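Local coordinates for protein mannan endo-1,4-beta-mannosidase (Mytilus edulis, PDB 2C0H) that hydrolyses internal beta-1,4-mannosidic linkages in the backbones of mannans, galactomannans and glucomannans, cutting mannohexaose and mannopentaose but leaving mannobiose and mannotriose intact, at residues A2-V7 and N151-G156; H67-S72 and S119-L124; D233-H238 and F281-L286; M308-Y313 and Q338-R343. The protein carries 3 engineered substitutions. One frame throughout, in Å; residues are numbered along the deposited sequence.

Contact 1: residues A2-V7 and N151-G156; sequences AVRLSV and NEKALG. Engineered in segment 2-7: Ala2 (natural residue Gln), Val3 (natural residue Ala).
Arg4 lays its guanidinium on the backbone at Glu152 and Lys153, with one face against the turn. Lys153 CA sits over the centre of that face, 3.9 Å above the plane, and the carbonyl carbon of Glu152 lies nearer its rim. The closest approach of the guanidinium is Arg4 NH2 to Glu152 O at 3.6 Å, a packing distance; that carbonyl oxygen accepts its hydrogen bond from Leu155 N (3.1 Å) inside the type I turn Glu152-Leu155. Farther back, Arg4 CD touches Lys153 CG at 3.9 Å, the two side chains crossing at about a right angle. The bend at chi3 (-91°) turns NE out of the line of the preceding carbons. One residue on, Leu5 CD2 rests 3.6 Å from Gly156 O.

The next shell fixes both partners. Arg4 NH2 makes a weak hydrogen bond to Lys150 O, Glu152 turns its carboxylate away to a salt bridge with Arg94 of helix 89-102, and Lys153 NZ pairs with the C-terminal carboxylate of Leu353. An alanine in place of Arg4 would probably leave the turn without its flat cover and Lys150 O without this donor.

The contact sets the N-terminal hairpin strand 5-8 against the turn that leads into barrel strand 155-162. With no hydrogen bond between the two segments, it rests mainly on a cationic plane packed on peptide groups, where the nearby carbonyl oxygen would probably add some electrostatic attraction.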
loop_
_atom_site.group_PDB
_atom_site.type_symbol
_atom_site.label_atom_id
_atom_site.label_comp_id
_atom_site.label_asym_id
_atom_site.label_seq_id
_atom_site.Cartn_x
_atom_site.Cartn_y
_atom_site.Cartn_z
ATOM N N ALA A 2 4.700 -15.775 18.501
ATOM C CA ALA A 2 5.957 -15.109 18.168
ATOM C C ALA A 2 5.685 -13.916 17.265
ATOM O O ALA A 2 4.846 -14.004 16.355
ATOM C CB ALA A 2 6.912 -16.065 17.472
ATOM N N VAL A 3 6.392 -12.814 17.526
ATOM C CA VAL A 3 6.300 -11.594 16.717
ATOM C C VAL A 3 7.070 -11.840 15.431
ATOM O O VAL A 3 8.221 -12.282 15.468
ATOM C CB VAL A 3 6.868 -10.347 17.459
ATOM C CG1 VAL A 3 7.002 -9.154 16.525
ATOM C CG2 VAL A 3 5.969 -9.972 18.629
ATOM N N ARG A 4 6.425 -11.551 14.304
ATOM C CA ARG A 4 7.008 -11.780 12.980
ATOM C C ARG A 4 7.495 -10.429 12.400
ATOM O O ARG A 4 8.576 -9.986 12.778
ATOM C CB ARG A 4 6.005 -12.546 12.103
ATOM C CG ARG A 4 5.804 -13.986 12.587
ATOM C CD ARG A 4 4.950 -14.842 11.671
ATOM N NE ARG A 4 3.535 -14.781 12.026
ATOM C CZ ARG A 4 2.642 -13.929 11.534
ATOM N NH1 ARG A 4 2.977 -13.015 10.640
ATOM N NH2 ARG A 4 1.381 -13.985 11.947
ATOM N N LEU A 5 6.712 -9.757 11.547
ATOM C CA LEU A 5 7.092 -8.458 11.002
ATOM C C LEU A 5 6.786 -7.333 12.014
ATOM O O LEU A 5 5.682 -7.284 12.586
ATOM C CB LEU A 5 6.360 -8.222 9.679
ATOM C CG LEU A 5 6.831 -7.089 8.770
ATOM C CD1 LEU A 5 8.286 -7.238 8.372
ATOM C CD2 LEU A 5 5.972 -7.065 7.536
ATOM N N SER A 6 7.757 -6.451 12.253
ATOM C CA SER A 6 7.589 -5.304 13.174
ATOM C C SER A 6 8.378 -4.063 12.731
ATOM O O SER A 6 9.208 -4.148 11.835
ATOM C CB SER A 6 7.995 -5.685 14.604
ATOM O OG SER A 6 9.370 -6.020 14.694
ATOM N N VAL A 7 8.106 -2.922 13.371
ATOM C CA VAL A 7 8.811 -1.659 13.101
ATOM C C VAL A 7 9.632 -1.225 14.320
ATOM O O VAL A 7 9.124 -1.260 15.449
ATOM C CB VAL A 7 7.827 -0.497 12.781
ATOM C CG1 VAL A 7 8.568 0.836 12.557
ATOM C CG2 VAL A 7 6.973 -0.831 11.604
ATOM N N ASN A 151 -3.139 -14.902 11.962
ATOM C CA ASN A 151 -2.146 -15.921 12.334
ATOM C C ASN A 151 -1.486 -16.583 11.124
ATOM O O ASN A 151 -0.700 -17.521 11.272
ATOM C CB ASN A 151 -2.765 -16.967 13.266
ATOM C CG ASN A 151 -3.235 -16.372 14.590
ATOM O OD1 ASN A 151 -2.544 -15.556 15.204
ATOM N ND2 ASN A 151 -4.420 -16.790 15.043
ATOM N N GLU A 152 -1.789 -16.092 9.923
ATOM C CA GLU A 152 -1.151 -16.624 8.723
ATOM C C GLU A 152 0.241 -16.049 8.591
ATOM O O GLU A 152 0.406 -14.836 8.549
ATOM C CB GLU A 152 -1.975 -16.294 7.481
ATOM C CG GLU A 152 -3.273 -17.079 7.391
ATOM C CD GLU A 152 -3.036 -18.576 7.217
ATOM O OE1 GLU A 152 -1.945 -18.969 6.736
ATOM O OE2 GLU A 152 -3.931 -19.379 7.573
ATOM N N LYS A 153 1.237 -16.926 8.516
ATOM C CA LYS A 153 2.627 -16.482 8.495
ATOM C C LYS A 153 2.988 -15.673 7.250
ATOM O O LYS A 153 3.890 -14.844 7.309
ATOM C CB LYS A 153 3.590 -17.658 8.638
ATOM C CG LYS A 153 3.735 -18.179 10.065
ATOM C CD LYS A 153 4.470 -19.523 10.139
ATOM C CE LYS A 153 5.635 -19.604 9.175
ATOM N NZ LYS A 153 6.523 -20.755 9.485
ATOM N N ALA A 154 2.292 -15.890 6.143
ATOM C CA ALA A 154 2.563 -15.123 4.930
ATOM C C ALA A 154 1.845 -13.770 4.840
ATOM O O ALA A 154 2.033 -13.043 3.874
ATOM C CB ALA A 154 2.259 -15.952 3.707
ATOM N N LEU A 155 1.027 -13.403 5.830
ATOM C CA LEU A 155 0.378 -12.105 5.784
ATOM C C LEU A 155 1.343 -10.999 6.221
ATOM O O LEU A 155 1.742 -10.930 7.388
ATOM C CB LEU A 155 -0.888 -12.093 6.641
ATOM C CG LEU A 155 -1.581 -10.732 6.718
ATOM C CD1 LEU A 155 -2.143 -10.309 5.363
ATOM C CD2 LEU A 155 -2.669 -10.786 7.767
ATOM N N GLY A 156 1.779 -10.174 5.269
ATOM C CA GLY A 156 2.629 -9.034 5.561
ATOM C C GLY A 156 1.886 -7.875 6.188
ATOM O O GLY A 156 2.350 -7.300 7.170
#

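Contact 2: residues H67-S72 and S119-L124; sequences HIEGES and STHYRL
Glu69 reaches His121 and Thr120 from the loop after strand 61-68 of the TIM barrel, so this loop meets the start of helix 121-129, which follows the neighbouring parallel strand, 106-113. Its CB lies 3.7 Å from Thr120 OG1. CG, anti to the backbone carbonyl carbon (chi1 -76°), carries an extended chain onward, so that CD arrives beside His121. There OE1 uses its anti lone pair to accept a hydrogen bond from His121 ND1 at 2.9 Å. The bond lies close to the imidazole plane, although carboxylate and ring are turned 47° apart. OE2 accepts from the backbone N of Gln118 and from a water, which also takes the N-H of Thr120 and gives a weak bond to Glu71 OE1. Both carboxylate oxygens are thus engaged, and the other ring nitrogen of His121 is hydrogen-bonded to Tyr196.

Glu71 folds back to support the loop: its OE2 accepts from Glu69 N at 2.9 Å. Gly70 packs against the helix at a positive phi of 80°, where a CB would come tight against Arg123 CB. Ile68, at the end of the strand, lies beside Trp65, a probable substrate-binding residue, which places the contact next to the presumed mannan cleft. Arg123 grips the loop with an extended chain; its NH1 donates to Gly70 O at 2.8 Å, near the guanidinium plane, and more weakly to Glu71 O at 3.4 Å.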
loop_
_atom_site.group_PDB
_atom_site.type_symbol
_atom_site.label_atom_id
_atom_site.label_comp_id
_atom_site.label_asym_id
_atom_site.label_seq_id
_atom_site.Cartn_x
_atom_site.Cartn_y
_atom_site.Cartn_z
ATOM N N HIS A 67 -10.484 -5.043 -2.834
ATOM C CA HIS A 67 -11.838 -4.558 -3.205
ATOM C C HIS A 67 -11.864 -3.586 -4.383
ATOM O O HIS A 67 -12.790 -3.645 -5.196
ATOM C CB HIS A 67 -12.545 -3.858 -2.043
ATOM C CG HIS A 67 -12.526 -4.607 -0.752
ATOM N ND1 HIS A 67 -12.930 -5.917 -0.632
ATOM C CD2 HIS A 67 -12.260 -4.178 0.504
ATOM C CE1 HIS A 67 -12.861 -6.279 0.640
ATOM N NE2 HIS A 67 -12.462 -5.238 1.349
ATOM N N ILE A 68 -10.888 -2.667 -4.420
ATOM C CA ILE A 68 -10.718 -1.624 -5.444
ATOM C C ILE A 68 -11.790 -0.530 -5.338
ATOM O O ILE A 68 -11.568 0.483 -4.659
ATOM C CB ILE A 68 -10.538 -2.242 -6.841
ATOM C CG1 ILE A 68 -9.354 -3.232 -6.770
ATOM C CG2 ILE A 68 -10.306 -1.148 -7.873
ATOM C CD1 ILE A 68 -8.791 -3.728 -8.109
ATOM N N GLU A 69 -12.939 -0.716 -5.981
ATOM C CA GLU A 69 -14.066 0.220 -5.825
ATOM C C GLU A 69 -15.343 -0.534 -5.457
ATOM O O GLU A 69 -16.447 -0.023 -5.667
ATOM C CB GLU A 69 -14.316 1.009 -7.123
ATOM C CG GLU A 69 -13.348 2.137 -7.447
ATOM C CD GLU A 69 -13.774 2.897 -8.709
ATOM O OE1 GLU A 69 -14.146 4.083 -8.616
ATOM O OE2 GLU A 69 -13.771 2.288 -9.800
ATOM N N GLY A 70 -15.197 -1.755 -4.953
ATOM C CA GLY A 70 -16.331 -2.561 -4.517
ATOM C C GLY A 70 -17.088 -3.271 -5.619
ATOM O O GLY A 70 -18.258 -3.589 -5.441
ATOM N N GLU A 71 -16.424 -3.564 -6.732
ATOM C CA GLU A 71 -17.049 -4.297 -7.850
ATOM C C GLU A 71 -17.627 -5.683 -7.488
ATOM O O GLU A 71 -18.733 -6.021 -7.929
ATOM C CB GLU A 71 -16.036 -4.470 -9.000
ATOM C CG GLU A 71 -15.654 -3.177 -9.742
ATOM C CD GLU A 71 -14.402 -2.465 -9.228
ATOM O OE1 GLU A 71 -13.678 -1.866 -10.064
ATOM O OE2 GLU A 71 -14.148 -2.461 -8.005
ATOM N N SER A 72 -16.878 -6.491 -6.729
ATOM C CA SER A 72 -17.300 -7.860 -6.364
ATOM C C SER A 72 -17.289 -8.144 -4.858
ATOM O O SER A 72 -18.034 -9.005 -4.397
ATOM C CB SER A 72 -16.492 -8.927 -7.128
ATOM O OG SER A 72 -15.142 -8.968 -6.725
ATOM N N SER A 119 -17.505 2.845 -12.853
ATOM C CA SER A 119 -18.967 2.783 -12.712
ATOM C C SER A 119 -19.506 2.370 -11.346
ATOM O O SER A 119 -20.679 2.639 -11.052
ATOM C CB SER A 119 -19.579 1.869 -13.782
ATOM O OG SER A 119 -19.188 0.524 -13.607
ATOM N N THR A 120 -18.687 1.735 -10.514
ATOM C CA THR A 120 -19.140 1.424 -9.156
ATOM C C THR A 120 -18.536 2.379 -8.124
ATOM O O THR A 120 -18.570 2.093 -6.928
ATOM C CB THR A 120 -18.864 -0.048 -8.756
ATOM O OG1 THR A 120 -17.454 -0.261 -8.566
ATOM C CG2 THR A 120 -19.373 -0.998 -9.818
ATOM N N HIS A 121 -18.009 3.518 -8.568
ATOM C CA HIS A 121 -17.374 4.469 -7.638
ATOM C C HIS A 121 -18.302 4.911 -6.522
ATOM O O HIS A 121 -17.834 5.192 -5.420
ATOM C CB HIS A 121 -16.817 5.723 -8.314
ATOM C CG HIS A 121 -16.062 6.599 -7.365
ATOM N ND1 HIS A 121 -14.837 6.234 -6.852
ATOM C CD2 HIS A 121 -16.388 7.769 -6.766
ATOM C CE1 HIS A 121 -14.424 7.159 -6.004
ATOM N NE2 HIS A 121 -15.348 8.100 -5.931
ATOM N N TYR A 122 -19.592 5.006 -6.805
ATOM C CA TYR A 122 -20.554 5.386 -5.774
ATOM C C TYR A 122 -20.453 4.523 -4.511
ATOM O O TYR A 122 -20.750 5.017 -3.412
ATOM C CB TYR A 122 -21.986 5.341 -6.309
ATOM C CG TYR A 122 -22.502 3.960 -6.669
ATOM C CD1 TYR A 122 -23.236 3.198 -5.757
ATOM C CD2 TYR A 122 -22.288 3.418 -7.933
ATOM C CE1 TYR A 122 -23.707 1.936 -6.082
ATOM C CE2 TYR A 122 -22.759 2.151 -8.265
ATOM C CZ TYR A 122 -23.471 1.409 -7.333
ATOM O OH TYR A 122 -23.943 0.156 -7.652
ATOM N N ARG A 123 -20.060 3.255 -4.654
ATOM C CA ARG A 123 -19.929 2.353 -3.487
ATOM C C ARG A 123 -18.817 2.864 -2.572
ATOM O O ARG A 123 -19.012 3.042 -1.363
ATOM C CB ARG A 123 -19.687 0.891 -3.908
ATOM C CG ARG A 123 -20.903 0.229 -4.575
ATOM C CD ARG A 123 -20.598 -1.157 -5.148
ATOM N NE ARG A 123 -21.730 -1.624 -5.949
ATOM C CZ ARG A 123 -21.725 -2.657 -6.788
ATOM N NH1 ARG A 123 -20.641 -3.397 -6.982
ATOM N NH2 ARG A 123 -22.832 -2.950 -7.450
ATOM N N LEU A 124 -17.638 3.102 -3.129
ATOM C CA LEU A 124 -16.541 3.664 -2.352
ATOM C C LEU A 124 -16.852 5.081 -1.856
ATOM O O LEU A 124 -16.530 5.442 -0.728
ATOM C CB LEU A 124 -15.244 3.643 -3.188
ATOM C CG LEU A 124 -14.004 4.298 -2.593
ATOM C CD1 LEU A 124 -13.600 3.707 -1.263
ATOM C CD2 LEU A 124 -12.852 4.153 -3.580
HETATM O O HOH W 1 -15.990 0.392 -10.473
#

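Contact 3: residues D233-H238 and F281-L286; sequences DAMGFH and FSNFRL
Met235 and Asn283 form the close end of this surface contact: Met235 SD stands 3.4 Å from Asn283 OD1, the two side chains crossing at about a right angle. The same sulfur lies 3.9 Å from Phe284 CE1 and 5.0 Å from the ring centroid, a Met-aromatic contact in which it approaches obliquely, 61° off the ring normal. In Met235, SD is anti to CA (chi2 180°), which carries it out to Asn283 and Phe284. Asn283 OD1 also sits above one face of the Phe284 ring, toward its rim, while that buried ring packs on Met228 and Tyr317.

Toward the other end the packing is sparser. Ala234 CB meets Asn283 O at 3.8 Å and Arg285 CG at 4.1 Å, and Arg285 itself is exposed, with its guanidinium leading off to a weak bond with Ser282 O. Here a water does the joining: it accepts from Asp233 N at 3.0 Å and donates to Phe284 O at 2.9 Å. Thr232 OG1 is also hydrogen-bonded to Phe284 O.

No direct hydrogen bond links the two segments. A type I' turn, Ala234-Phe237, is set against the short 3-10 segment 281-284, a pairing of two irregular connections on the outside of an alpha/beta barrel.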
loop_
_atom_site.group_PDB
_atom_site.type_symbol
_atom_site.label_atom_id
_atom_site.label_comp_id
_atom_site.label_asym_id
_atom_site.label_seq_id
_atom_site.Cartn_x
_atom_site.Cartn_y
_atom_site.Cartn_z
ATOM N N ASP A 233 6.692 16.829 5.517
ATOM C CA ASP A 233 6.591 18.198 5.993
ATOM C C ASP A 233 7.847 19.020 5.654
ATOM O O ASP A 233 7.916 20.204 5.979
ATOM C CB ASP A 233 6.325 18.219 7.504
ATOM C CG ASP A 233 4.936 17.696 7.869
ATOM O OD1 ASP A 233 3.956 18.008 7.152
ATOM O OD2 ASP A 233 4.811 17.003 8.904
ATOM N N ALA A 234 8.837 18.397 5.017
ATOM C CA ALA A 234 10.021 19.104 4.527
ATOM C C ALA A 234 9.777 19.724 3.146
ATOM O O ALA A 234 8.747 19.481 2.519
ATOM C CB ALA A 234 11.204 18.161 4.482
ATOM N N MET A 235 10.727 20.545 2.692
ATOM C CA MET A 235 10.737 21.096 1.328
ATOM C C MET A 235 9.511 21.952 0.954
ATOM O O MET A 235 9.207 22.127 -0.232
ATOM C CB MET A 235 10.910 19.952 0.311
ATOM C CG MET A 235 12.024 18.971 0.644
ATOM S SD MET A 235 12.181 17.647 -0.578
ATOM C CE MET A 235 12.910 18.516 -1.956
ATOM N N GLY A 236 8.810 22.498 1.947
ATOM C CA GLY A 236 7.625 23.315 1.688
ATOM C C GLY A 236 6.336 22.554 1.412
ATOM O O GLY A 236 5.343 23.141 0.951
ATOM N N PHE A 237 6.331 21.256 1.702
ATOM C CA PHE A 237 5.154 20.414 1.490
ATOM C C PHE A 237 4.510 20.072 2.827
ATOM O O PHE A 237 4.950 20.552 3.871
ATOM C CB PHE A 237 5.545 19.144 0.731
ATOM C CG PHE A 237 6.335 19.403 -0.522
ATOM C CD1 PHE A 237 5.958 20.404 -1.403
ATOM C CD2 PHE A 237 7.440 18.624 -0.826
ATOM C CE1 PHE A 237 6.689 20.649 -2.560
ATOM C CE2 PHE A 237 8.171 18.860 -1.985
ATOM C CZ PHE A 237 7.789 19.863 -2.848
ATOM N N HIS A 238 3.447 19.274 2.790
ATOM C CA HIS A 238 2.794 18.809 4.011
ATOM C C HIS A 238 2.537 17.306 3.949
ATOM O O HIS A 238 2.208 16.770 2.892
ATOM C CB HIS A 238 1.472 19.544 4.229
ATOM C CG HIS A 238 1.633 21.004 4.512
ATOM N ND1 HIS A 238 2.293 21.477 5.627
ATOM C CD2 HIS A 238 1.212 22.096 3.833
ATOM C CE1 HIS A 238 2.272 22.799 5.620
ATOM N NE2 HIS A 238 1.626 23.199 4.540
ATOM N N PHE A 281 16.646 8.983 2.311
ATOM C CA PHE A 281 15.484 8.931 3.183
ATOM C C PHE A 281 15.515 10.073 4.211
ATOM O O PHE A 281 14.479 10.684 4.491
ATOM C CB PHE A 281 15.437 7.565 3.869
ATOM C CG PHE A 281 14.449 7.467 4.995
ATOM C CD1 PHE A 281 13.122 7.221 4.750
ATOM C CD2 PHE A 281 14.877 7.584 6.309
ATOM C CE1 PHE A 281 12.214 7.097 5.811
ATOM C CE2 PHE A 281 13.985 7.473 7.360
ATOM C CZ PHE A 281 12.656 7.243 7.106
ATOM N N SER A 282 16.683 10.350 4.781
ATOM C CA SER A 282 16.795 11.353 5.857
ATOM C C SER A 282 16.424 12.785 5.442
ATOM O O SER A 282 16.093 13.625 6.283
ATOM C CB SER A 282 18.195 11.322 6.458
ATOM O OG SER A 282 19.168 11.599 5.464
ATOM N N ASN A 283 16.467 13.084 4.151
ATOM C CA ASN A 283 16.034 14.390 3.633
ATOM C C ASN A 283 14.585 14.751 3.973
ATOM O O ASN A 283 14.255 15.934 4.102
ATOM C CB ASN A 283 16.186 14.398 2.106
ATOM C CG ASN A 283 15.685 15.677 1.458
ATOM O OD1 ASN A 283 14.631 15.689 0.807
ATOM N ND2 ASN A 283 16.440 16.751 1.603
ATOM N N PHE A 284 13.736 13.728 4.114
ATOM C CA PHE A 284 12.283 13.914 4.223
ATOM C C PHE A 284 11.782 14.048 5.648
ATOM O O PHE A 284 10.603 14.319 5.850
ATOM C CB PHE A 284 11.562 12.795 3.466
ATOM C CG PHE A 284 11.881 12.779 2.010
ATOM C CD1 PHE A 284 11.406 13.782 1.189
ATOM C CD2 PHE A 284 12.667 11.783 1.466
ATOM C CE1 PHE A 284 11.705 13.801 -0.158
ATOM C CE2 PHE A 284 12.968 11.788 0.115
ATOM C CZ PHE A 284 12.489 12.791 -0.696
ATOM N N ARG A 285 12.677 13.874 6.615
ATOM C CA ARG A 285 12.394 14.139 8.034
ATOM C C ARG A 285 11.210 13.315 8.557
ATOM O O ARG A 285 10.341 13.826 9.297
ATOM C CB ARG A 285 12.180 15.636 8.287
ATOM C CG ARG A 285 13.222 16.586 7.681
ATOM C CD ARG A 285 14.656 16.178 7.968
ATOM N NE ARG A 285 14.954 16.064 9.396
ATOM C CZ ARG A 285 16.086 15.567 9.892
ATOM N NH1 ARG A 285 17.046 15.129 9.079
ATOM N NH2 ARG A 285 16.263 15.501 11.207
ATOM N N LEU A 286 11.196 12.040 8.186
ATOM C CA LEU A 286 10.164 11.108 8.625
ATOM C C LEU A 286 10.591 10.262 9.828
ATOM O O LEU A 286 11.775 9.970 10.017
ATOM C CB LEU A 286 9.787 10.194 7.467
ATOM C CG LEU A 286 9.264 10.935 6.238
ATOM C CD1 LEU A 286 9.146 9.990 5.069
ATOM C CD2 LEU A 286 7.932 11.613 6.537
HETATM O O HOH W 2 8.372 15.349 7.444
#

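Contact 4: residues M308-Y313 and Q338-R343; sequences MFEWAY and QHLKSR
Glu310 and Arg343 form an end-on, two-nitrogen salt bridge. Arg343 NH1 donates to the syn lone pair of Glu310 OE1 at 2.9 Å, and NH2 to OE2 at 3.1 Å, the latter bond nearly straight (164°) and in the guanidinium plane. The two flat groups are nevertheless turned 47° apart. His339 adds a weak hydrogen bond from NE2 to Glu310 OE1 at 3.2 Å, arriving edge-on. Arg343 has a second carboxylate partner, with NE paired to Asp345.

One face of the guanidinium meets Tyr313 CD2, the ring standing almost perpendicular to it. Tyr313 CE2 lies 3.8 Å from Arg343 CB, and the Tyr313 hydroxyl is hydrogen-bonded to Gly347 O and His346 N. Leu340 packs on both aromatic residues: CD1 touches the edge of Phe309 at CD1 (3.9 Å), and CD2 meets Tyr313 CB at 3.9 Å. Phe309 continues inward onto strands 17-25 and 319-322.

A leucine in place of Arg343 would probably leave the carboxylates of Glu310 and Asp345 without their shared cation and Tyr313 CD2 without the guanidinium face it packs on. Helix 305-314 is thus joined to the turn after helix 330-339 by charge on the outer side and by apolar packing toward the barrel.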
loop_
_atom_site.group_PDB
_atom_site.type_symbol
_atom_site.label_atom_id
_atom_site.label_comp_id
_atom_site.label_asym_id
_atom_site.label_seq_id
_atom_site.Cartn_x
_atom_site.Cartn_y
_atom_site.Cartn_z
ATOM N N MET A 308 17.947 1.253 -9.291
ATOM C CA MET A 308 16.788 1.724 -8.531
ATOM C C MET A 308 16.641 0.882 -7.242
ATOM O O MET A 308 16.455 1.441 -6.153
ATOM C CB MET A 308 15.534 1.685 -9.404
ATOM C CG MET A 308 15.616 2.625 -10.622
ATOM S SD MET A 308 14.183 2.610 -11.717
ATOM C CE MET A 308 13.229 3.895 -10.953
ATOM N N PHE A 309 16.736 -0.440 -7.341
ATOM C CA PHE A 309 16.729 -1.318 -6.129
ATOM C C PHE A 309 17.919 -0.959 -5.217
ATOM O O PHE A 309 17.773 -0.872 -3.992
ATOM C CB PHE A 309 16.726 -2.804 -6.503
ATOM C CG PHE A 309 15.356 -3.369 -6.773
ATOM C CD1 PHE A 309 14.613 -3.950 -5.755
ATOM C CD2 PHE A 309 14.832 -3.370 -8.043
ATOM C CE1 PHE A 309 13.360 -4.470 -5.991
ATOM C CE2 PHE A 309 13.584 -3.935 -8.303
ATOM C CZ PHE A 309 12.840 -4.483 -7.260
ATOM N N GLU A 310 19.086 -0.712 -5.810
ATOM C CA GLU A 310 20.266 -0.331 -5.029
ATOM C C GLU A 310 20.089 0.966 -4.262
ATOM O O GLU A 310 20.508 1.060 -3.097
ATOM C CB GLU A 310 21.503 -0.206 -5.926
ATOM C CG GLU A 310 22.815 0.036 -5.162
ATOM C CD GLU A 310 23.356 -1.198 -4.471
ATOM O OE1 GLU A 310 22.780 -2.295 -4.643
ATOM O OE2 GLU A 310 24.376 -1.074 -3.746
ATOM N N TRP A 311 19.513 1.979 -4.915
ATOM C CA TRP A 311 19.266 3.280 -4.273
ATOM C C TRP A 311 18.347 3.075 -3.069
ATOM O O TRP A 311 18.661 3.523 -1.959
ATOM C CB TRP A 311 18.665 4.298 -5.247
ATOM C CG TRP A 311 18.550 5.681 -4.656
ATOM C CD1 TRP A 311 17.491 6.190 -3.961
ATOM C CD2 TRP A 311 19.536 6.721 -4.697
ATOM N NE1 TRP A 311 17.752 7.475 -3.578
ATOM C CE2 TRP A 311 19.002 7.831 -4.008
ATOM C CE3 TRP A 311 20.822 6.816 -5.234
ATOM C CZ2 TRP A 311 19.709 9.025 -3.851
ATOM C CZ3 TRP A 311 21.516 7.997 -5.091
ATOM C CH2 TRP A 311 20.966 9.089 -4.402
ATOM N N ALA A 312 17.243 2.370 -3.279
ATOM C CA ALA A 312 16.287 2.129 -2.180
ATOM C C ALA A 312 16.972 1.410 -1.035
ATOM O O ALA A 312 16.810 1.776 0.129
ATOM C CB ALA A 312 15.086 1.334 -2.658
ATOM N N TYR A 313 17.766 0.392 -1.351
ATOM C CA TYR A 313 18.371 -0.474 -0.322
ATOM C C TYR A 313 19.430 0.263 0.487
ATOM O O TYR A 313 19.512 0.083 1.711
ATOM C CB TYR A 313 18.982 -1.728 -1.005
ATOM C CG TYR A 313 19.531 -2.791 -0.046
ATOM C CD1 TYR A 313 18.696 -3.536 0.777
ATOM C CD2 TYR A 313 20.893 -3.075 0.016
ATOM C CE1 TYR A 313 19.180 -4.487 1.645
ATOM C CE2 TYR A 313 21.396 -4.024 0.900
ATOM C CZ TYR A 313 20.542 -4.735 1.726
ATOM O OH TYR A 313 21.038 -5.699 2.614
ATOM N N GLN A 338 16.779 -9.589 -8.216
ATOM C CA GLN A 338 17.904 -10.504 -8.143
ATOM C C GLN A 338 19.183 -9.827 -7.648
ATOM O O GLN A 338 20.034 -10.485 -7.013
ATOM C CB GLN A 338 18.099 -11.086 -9.539
ATOM C CG GLN A 338 19.024 -12.248 -9.640
ATOM C CD GLN A 338 19.088 -12.736 -11.071
ATOM O OE1 GLN A 338 18.904 -13.923 -11.345
ATOM N NE2 GLN A 338 19.309 -11.808 -11.996
ATOM N N HIS A 339 19.316 -8.531 -7.937
ATOM C CA HIS A 339 20.484 -7.743 -7.518
ATOM C C HIS A 339 20.626 -7.718 -6.005
ATOM O O HIS A 339 21.730 -7.690 -5.482
ATOM C CB HIS A 339 20.435 -6.303 -8.059
ATOM C CG HIS A 339 21.689 -5.535 -7.801
ATOM N ND1 HIS A 339 22.900 -5.891 -8.356
ATOM C CD2 HIS A 339 21.936 -4.458 -7.017
ATOM C CE1 HIS A 339 23.834 -5.058 -7.937
ATOM N NE2 HIS A 339 23.278 -4.177 -7.125
ATOM N N LEU A 340 19.511 -7.763 -5.288
ATOM C CA LEU A 340 19.570 -7.740 -3.827
ATOM C C LEU A 340 19.554 -9.118 -3.156
ATOM O O LEU A 340 19.673 -9.197 -1.924
ATOM C CB LEU A 340 18.391 -6.919 -3.277
ATOM C CG LEU A 340 18.278 -5.460 -3.711
ATOM C CD1 LEU A 340 17.132 -4.805 -2.935
ATOM C CD2 LEU A 340 19.562 -4.683 -3.505
ATOM N N LYS A 341 19.418 -10.192 -3.936
ATOM C CA LYS A 341 19.116 -11.524 -3.388
ATOM C C LYS A 341 20.005 -11.917 -2.198
ATOM O O LYS A 341 19.490 -12.330 -1.152
ATOM C CB LYS A 341 19.170 -12.606 -4.483
ATOM C CG LYS A 341 18.816 -13.989 -3.973
ATOM C CD LYS A 341 19.129 -15.078 -4.991
ATOM C CE LYS A 341 18.122 -15.170 -6.080
ATOM N NZ LYS A 341 18.371 -16.404 -6.886
ATOM N N SER A 342 21.321 -11.777 -2.338
ATOM C CA SER A 342 22.243 -12.235 -1.282
ATOM C C SER A 342 22.665 -11.159 -0.274
ATOM O O SER A 342 23.566 -11.392 0.539
ATOM C CB SER A 342 23.487 -12.855 -1.926
ATOM O OG SER A 342 23.142 -14.079 -2.562
ATOM N N ARG A 343 22.016 -9.999 -0.297
ATOM C CA ARG A 343 22.532 -8.825 0.412
ATOM C C ARG A 343 22.106 -8.802 1.874
ATOM O O ARG A 343 20.985 -9.178 2.209
ATOM C CB ARG A 343 22.108 -7.525 -0.292
ATOM C CG ARG A 343 22.678 -7.336 -1.708
ATOM C CD ARG A 343 24.129 -6.924 -1.707
ATOM N NE ARG A 343 24.302 -5.543 -1.262
ATOM C CZ ARG A 343 24.275 -4.453 -2.039
ATOM N NH1 ARG A 343 24.124 -4.537 -3.356
ATOM N NH2 ARG A 343 24.439 -3.260 -1.497
#

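In the fold
From the N terminus, the 2-7 segment lies at the start of the chain and contact 1 closes a long loop by bringing it to 151-156, at the entry to barrel strand 155-162. Contact 2 is nested within that loop, tying the end of strand 61-68 to the start of helix 121-129; contacts 1 and 2 reach the same sheet. The other two follow in series and none cross. Contact 3 joins the connection after strand 221-225 to that before strand 290-294, and contact 4 joins the last two helices of the chain. Contact 2 lies across the chain's centre from contacts 3 and 4, whose nearest atoms are about 6 Å apart.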